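Putative carboxylesterase (Lactobacillus plantarum WCFS1, PDB 3BJR) probably hydrolyses carboxylic ester bonds as a serine hydrolase of the alpha/beta-hydrolase fold, although its natural substrate is not established. Local coordinates at residues Thr48-Tyr61 and His120-Gly134. Sequence-based numbering, arbitrary orientation. Where two conformers were deposited one is given.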
loop_
_atom_site.group_PDB
_atom_site.type_symbol
_atom_site.label_atom_id
_atom_site.label_comp_id
_atom_site.label_asym_id
_atom_site.label_seq_id
_atom_site.Cartn_x
_atom_site.Cartn_y
_atom_site.Cartn_z
ATOM N N THR A 48 -22.487 -14.760 -22.543
ATOM C CA THR A 48 -21.860 -13.545 -22.011
ATOM C C THR A 48 -20.317 -13.389 -22.262
ATOM O O THR A 48 -19.622 -14.291 -22.746
ATOM C CB THR A 48 -22.192 -13.350 -20.518
ATOM O OG1 THR A 48 -21.549 -14.370 -19.738
ATOM C CG2 THR A 48 -23.731 -13.352 -20.327
ATOM N N ASN A 49 -19.825 -12.207 -21.914
ATOM C CA ASN A 49 -18.492 -11.766 -22.198
ATOM C C ASN A 49 -17.690 -11.648 -20.920
ATOM O O ASN A 49 -18.228 -11.284 -19.888
ATOM C CB ASN A 49 -18.597 -10.385 -22.876
ATOM C CG ASN A 49 -18.807 -10.456 -24.417
ATOM O OD1 ASN A 49 -18.853 -11.537 -25.033
ATOM N ND2 ASN A 49 -18.887 -9.269 -25.047
ATOM N N LEU A 50 -16.393 -11.909 -21.003
ATOM C CA LEU A 50 -15.508 -11.901 -19.845
ATOM C C LEU A 50 -14.499 -10.770 -19.838
ATOM O O LEU A 50 -14.103 -10.300 -20.878
ATOM C CB LEU A 50 -14.717 -13.225 -19.790
ATOM C CG LEU A 50 -15.484 -14.544 -19.619
ATOM C CD1 LEU A 50 -14.490 -15.665 -19.630
ATOM C CD2 LEU A 50 -16.299 -14.532 -18.325
ATOM N N PRO A 51 -14.033 -10.373 -18.653
ATOM C CA PRO A 51 -12.949 -9.392 -18.603
ATOM C C PRO A 51 -11.690 -10.040 -19.158
ATOM O O PRO A 51 -11.594 -11.262 -19.214
ATOM C CB PRO A 51 -12.793 -9.094 -17.116
ATOM C CG PRO A 51 -13.407 -10.263 -16.409
ATOM C CD PRO A 51 -14.442 -10.839 -17.319
ATOM N N ALA A 52 -10.755 -9.238 -19.608
ATOM C CA ALA A 52 -9.539 -9.756 -20.213
ATOM C C ALA A 52 -8.329 -9.064 -19.577
ATOM O O ALA A 52 -8.353 -7.863 -19.297
ATOM C CB ALA A 52 -9.551 -9.554 -21.716
ATOM N N ILE A 53 -7.280 -9.848 -19.319
ATOM C CA ILE A 53 -6.015 -9.348 -18.786
ATOM C C ILE A 53 -4.945 -9.495 -19.867
ATOM O O ILE A 53 -4.900 -10.514 -20.533
ATOM C CB ILE A 53 -5.543 -10.151 -17.525
ATOM C CG1 ILE A 53 -6.477 -9.896 -16.353
ATOM C CG2 ILE A 53 -4.164 -9.626 -17.045
ATOM C CD1 ILE A 53 -6.228 -8.487 -15.685
ATOM N N ILE A 54 -4.086 -8.490 -20.025
ATOM C CA ILE A 54 -2.905 -8.592 -20.912
ATOM C C ILE A 54 -1.678 -8.443 -20.006
ATOM O O ILE A 54 -1.405 -7.360 -19.508
ATOM C CB ILE A 54 -2.777 -7.485 -22.022
ATOM C CG1 ILE A 54 -4.073 -7.355 -22.879
ATOM C CG2 ILE A 54 -1.477 -7.755 -22.875
ATOM C CD1 ILE A 54 -4.195 -6.033 -23.673
ATOM N N ILE A 55 -0.969 -9.536 -19.781
ATOM C CA ILE A 55 0.237 -9.564 -18.949
ATOM C C ILE A 55 1.391 -8.961 -19.739
ATOM O O ILE A 55 1.644 -9.387 -20.867
ATOM C CB ILE A 55 0.602 -11.020 -18.535
ATOM C CG1 ILE A 55 -0.547 -11.697 -17.772
ATOM C CG2 ILE A 55 2.008 -11.133 -17.728
ATOM C CD1 ILE A 55 -0.823 -11.165 -16.394
ATOM N N VAL A 56 2.012 -7.904 -19.207
ATOM C CA VAL A 56 3.204 -7.287 -19.824
ATOM C C VAL A 56 4.357 -7.700 -18.878
ATOM O O VAL A 56 4.511 -7.154 -17.761
ATOM C CB VAL A 56 3.071 -5.782 -20.004
ATOM C CG1 VAL A 56 4.283 -5.242 -20.765
ATOM C CG2 VAL A 56 1.746 -5.456 -20.738
ATOM N N PRO A 57 5.117 -8.733 -19.268
ATOM C CA PRO A 57 6.102 -9.272 -18.350
ATOM C C PRO A 57 7.395 -8.452 -18.228
ATOM O O PRO A 57 7.514 -7.349 -18.824
ATOM C CB PRO A 57 6.366 -10.665 -18.931
ATOM C CG PRO A 57 6.155 -10.500 -20.339
ATOM C CD PRO A 57 5.100 -9.490 -20.541
ATOM N N GLY A 58 8.314 -8.977 -17.410
ATOM C CA GLY A 58 9.596 -8.390 -17.189
ATOM C C GLY A 58 10.555 -8.888 -18.215
ATOM O O GLY A 58 10.153 -9.332 -19.303
ATOM N N GLY A 59 11.840 -8.887 -17.860
ATOM C CA GLY A 59 12.875 -9.374 -18.759
ATOM C C GLY A 59 13.978 -8.400 -19.103
ATOM O O GLY A 59 14.829 -8.726 -19.936
ATOM N N SER A 60 13.972 -7.212 -18.479
ATOM C CA SER A 60 15.031 -6.186 -18.665
ATOM C C SER A 60 15.216 -5.727 -20.096
ATOM O O SER A 60 16.241 -5.137 -20.413
ATOM C CB SER A 60 16.396 -6.680 -18.127
ATOM O OG SER A 60 16.235 -7.003 -16.781
ATOM N N TYR A 61 14.214 -5.989 -20.943
ATOM C CA TYR A 61 14.236 -5.668 -22.377
ATOM C C TYR A 61 15.258 -6.494 -23.120
ATOM O O TYR A 61 15.563 -6.177 -24.255
ATOM C CB TYR A 61 14.429 -4.161 -22.685
ATOM C CG TYR A 61 13.430 -3.297 -21.961
ATOM C CD1 TYR A 61 12.096 -3.258 -22.357
ATOM C CD2 TYR A 61 13.806 -2.549 -20.849
ATOM C CE1 TYR A 61 11.148 -2.492 -21.626
ATOM C CE2 TYR A 61 12.899 -1.787 -20.165
ATOM C CZ TYR A 61 11.575 -1.756 -20.558
ATOM O OH TYR A 61 10.704 -0.994 -19.830
ATOM N N HIS A 120 -15.023 -13.572 -26.852
ATOM C CA HIS A 120 -15.868 -13.418 -25.674
ATOM C C HIS A 120 -15.331 -12.493 -24.651
ATOM O O HIS A 120 -15.395 -12.780 -23.468
ATOM C CB HIS A 120 -16.158 -14.775 -25.036
ATOM C CG HIS A 120 -16.779 -15.734 -25.988
ATOM N ND1 HIS A 120 -16.108 -16.835 -26.471
ATOM C CD2 HIS A 120 -17.982 -15.720 -26.606
ATOM C CE1 HIS A 120 -16.887 -17.480 -27.310
ATOM N NE2 HIS A 120 -18.027 -16.823 -27.417
ATOM N N ILE A 121 -14.774 -11.391 -25.131
ATOM C CA ILE A 121 -14.220 -10.365 -24.303
ATOM C C ILE A 121 -15.217 -9.217 -24.177
ATOM O O ILE A 121 -15.805 -8.761 -25.130
ATOM C CB ILE A 121 -12.872 -9.830 -24.885
ATOM C CG1 ILE A 121 -11.793 -10.932 -24.884
ATOM C CG2 ILE A 121 -12.390 -8.595 -24.146
ATOM C CD1 ILE A 121 -10.511 -10.523 -25.554
ATOM N N ASP A 122 -15.365 -8.727 -22.974
ATOM C CA ASP A 122 -16.127 -7.555 -22.718
ATOM C C ASP A 122 -15.147 -6.433 -23.097
ATOM O O ASP A 122 -14.149 -6.219 -22.404
ATOM C CB ASP A 122 -16.488 -7.509 -21.253
ATOM C CG ASP A 122 -17.238 -6.268 -20.880
ATOM O OD1 ASP A 122 -17.126 -5.256 -21.605
ATOM O OD2 ASP A 122 -17.913 -6.302 -19.843
ATOM N N PRO A 123 -15.460 -5.661 -24.159
ATOM C CA PRO A 123 -14.472 -4.660 -24.613
ATOM C C PRO A 123 -14.318 -3.486 -23.660
ATOM O O PRO A 123 -13.460 -2.634 -23.883
ATOM C CB PRO A 123 -15.026 -4.194 -25.964
ATOM C CG PRO A 123 -16.522 -4.392 -25.852
ATOM C CD PRO A 123 -16.724 -5.584 -24.916
ATOM N N GLN A 124 -15.130 -3.425 -22.609
ATOM C CA GLN A 124 -14.975 -2.385 -21.584
ATOM C C GLN A 124 -14.270 -2.873 -20.340
ATOM O O GLN A 124 -14.235 -2.158 -19.324
ATOM C CB GLN A 124 -16.336 -1.831 -21.211
ATOM C CG GLN A 124 -16.917 -1.082 -22.402
ATOM C CD GLN A 124 -18.372 -0.789 -22.240
ATOM O OE1 GLN A 124 -18.826 -0.411 -21.157
ATOM N NE2 GLN A 124 -19.129 -0.975 -23.324
ATOM N N GLN A 125 -13.674 -4.058 -20.404
ATOM C CA GLN A 125 -12.969 -4.597 -19.257
ATOM C C GLN A 125 -11.662 -5.260 -19.719
ATOM O O GLN A 125 -11.417 -6.430 -19.437
ATOM C CB GLN A 125 -13.859 -5.573 -18.475
ATOM C CG GLN A 125 -15.220 -5.045 -18.065
ATOM C CD GLN A 125 -15.214 -3.941 -17.028
ATOM O OE1 GLN A 125 -14.208 -3.663 -16.382
ATOM N NE2 GLN A 125 -16.376 -3.321 -16.845
ATOM N N ILE A 126 -10.850 -4.478 -20.435
ATOM C CA ILE A 126 -9.527 -4.854 -20.900
ATOM C C ILE A 126 -8.493 -4.147 -20.003
ATOM O O ILE A 126 -8.437 -2.931 -19.944
ATOM C CB ILE A 126 -9.303 -4.506 -22.372
ATOM C CG1 ILE A 126 -10.245 -5.357 -23.218
ATOM C CG2 ILE A 126 -7.818 -4.787 -22.759
ATOM C CD1 ILE A 126 -10.530 -4.891 -24.594
ATOM N N THR A 127 -7.698 -4.956 -19.289
ATOM C CA THR A 127 -6.747 -4.500 -18.288
ATOM C C THR A 127 -5.330 -5.015 -18.497
ATOM O O THR A 127 -5.074 -6.203 -18.333
ATOM C CB THR A 127 -7.171 -5.022 -16.909
ATOM O OG1 THR A 127 -8.524 -4.617 -16.662
ATOM C CG2 THR A 127 -6.242 -4.521 -15.818
ATOM N N PRO A 128 -4.418 -4.127 -18.916
ATOM C CA PRO A 128 -3.008 -4.460 -18.921
ATOM C C PRO A 128 -2.477 -4.594 -17.485
ATOM O O PRO A 128 -2.784 -3.748 -16.664
ATOM C CB PRO A 128 -2.360 -3.232 -19.586
ATOM C CG PRO A 128 -3.436 -2.577 -20.348
ATOM C CD PRO A 128 -4.653 -2.782 -19.481
ATOM N N ALA A 129 -1.686 -5.652 -17.232
ATOM C CA ALA A 129 -1.052 -5.973 -15.971
ATOM C C ALA A 129 0.451 -6.095 -16.230
ATOM O O ALA A 129 0.930 -7.063 -16.849
ATOM C CB ALA A 129 -1.628 -7.271 -15.417
ATOM N N GLY A 130 1.195 -5.087 -15.779
ATOM C CA GLY A 130 2.637 -4.990 -16.004
ATOM C C GLY A 130 3.456 -5.368 -14.797
ATOM O O GLY A 130 3.144 -4.989 -13.658
ATOM N N PHE A 131 4.482 -6.159 -15.059
ATOM C CA PHE A 131 5.415 -6.678 -14.059
ATOM C C PHE A 131 6.880 -6.311 -14.318
ATOM O O PHE A 131 7.328 -6.399 -15.445
ATOM C CB PHE A 131 5.268 -8.172 -14.023
ATOM C CG PHE A 131 3.884 -8.628 -13.613
ATOM C CD1 PHE A 131 2.852 -8.709 -14.544
ATOM C CD2 PHE A 131 3.616 -8.965 -12.313
ATOM C CE1 PHE A 131 1.588 -9.112 -14.168
ATOM C CE2 PHE A 131 2.375 -9.390 -11.940
ATOM C CZ PHE A 131 1.351 -9.464 -12.875
ATOM N N SER A 132 7.617 -5.900 -13.272
ATOM C CA SER A 132 9.022 -5.544 -13.411
ATOM C C SER A 132 9.078 -4.438 -14.470
ATOM O O SER A 132 8.283 -3.504 -14.396
ATOM C CB SER A 132 9.884 -6.781 -13.722
ATOM O OG SER A 132 11.243 -6.447 -13.866
ATOM N N VAL A 133 9.953 -4.514 -15.467
ATOM C CA VAL A 133 10.014 -3.458 -16.480
ATOM C C VAL A 133 8.683 -3.290 -17.217
ATOM O O VAL A 133 8.327 -2.204 -17.569
ATOM C CB VAL A 133 11.181 -3.642 -17.485
ATOM C CG1 VAL A 133 12.528 -3.513 -16.792
ATOM C CG2 VAL A 133 11.057 -4.959 -18.182
ATOM N N GLY A 134 7.915 -4.359 -17.392
ATOM C CA GLY A 134 6.584 -4.230 -17.958
ATOM C C GLY A 134 5.678 -3.293 -17.144
ATOM O O GLY A 134 4.744 -2.776 -17.677
HETATM O O HOH W 1 13.010 -7.126 -15.577
#
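Val-133 CG2 sits over one face of the Tyr-61 ring, 4.2 Å from its centroid and 16° off the normal, which qualifies as a CH-pi contact, while Val-133 CB comes within 3.6 Å of Tyr-61 CZ. With the ring cut back to an alanine, Val-133 is likely to lose the surface under its CG2 and CB, opening a gap beside the presumed nucleophile Ser-132. The phi of +57° at Ser-132, within Gly-130 to Gly-134, fits the strained nucleophile elbow of this fold. Ser-132 OG lies 2.6 Å from a water, with no donor assigned; that water accepts a hydrogen bond from Gly-59 N, on the turn where alpha/beta-hydrolases commonly form the oxyanion hole. Behind the elbow, strands 50-56 and 125-131 run parallel, their N-to-C directions 25° from each other, joined by backbone bonds such as Val-56 N to Ala-129 O (2.7 Å). Ile-55 CD1 reaches Phe-131 CE1 at 3.9 Å obliquely, whereas Val-56 O meets that ring at its edge, in plane. Ile-53 lies alongside Thr-127, CD1 of Ile-53 being 3.8 Å from Thr-127 CB, and its CG2 touches Ala-129 CB. Ile-54 CD1 packs on Ile-126 CG2 on the other face. Helix 66-77 covers the Ile-53, Ile-55 and Phe-131 face through Phe-76 and Leu-72; helix 100-114 covers Ala-52 and Ile-54 through Leu-112 and Val-109, and strand 82-87 flanks 50-56 within the central sheet.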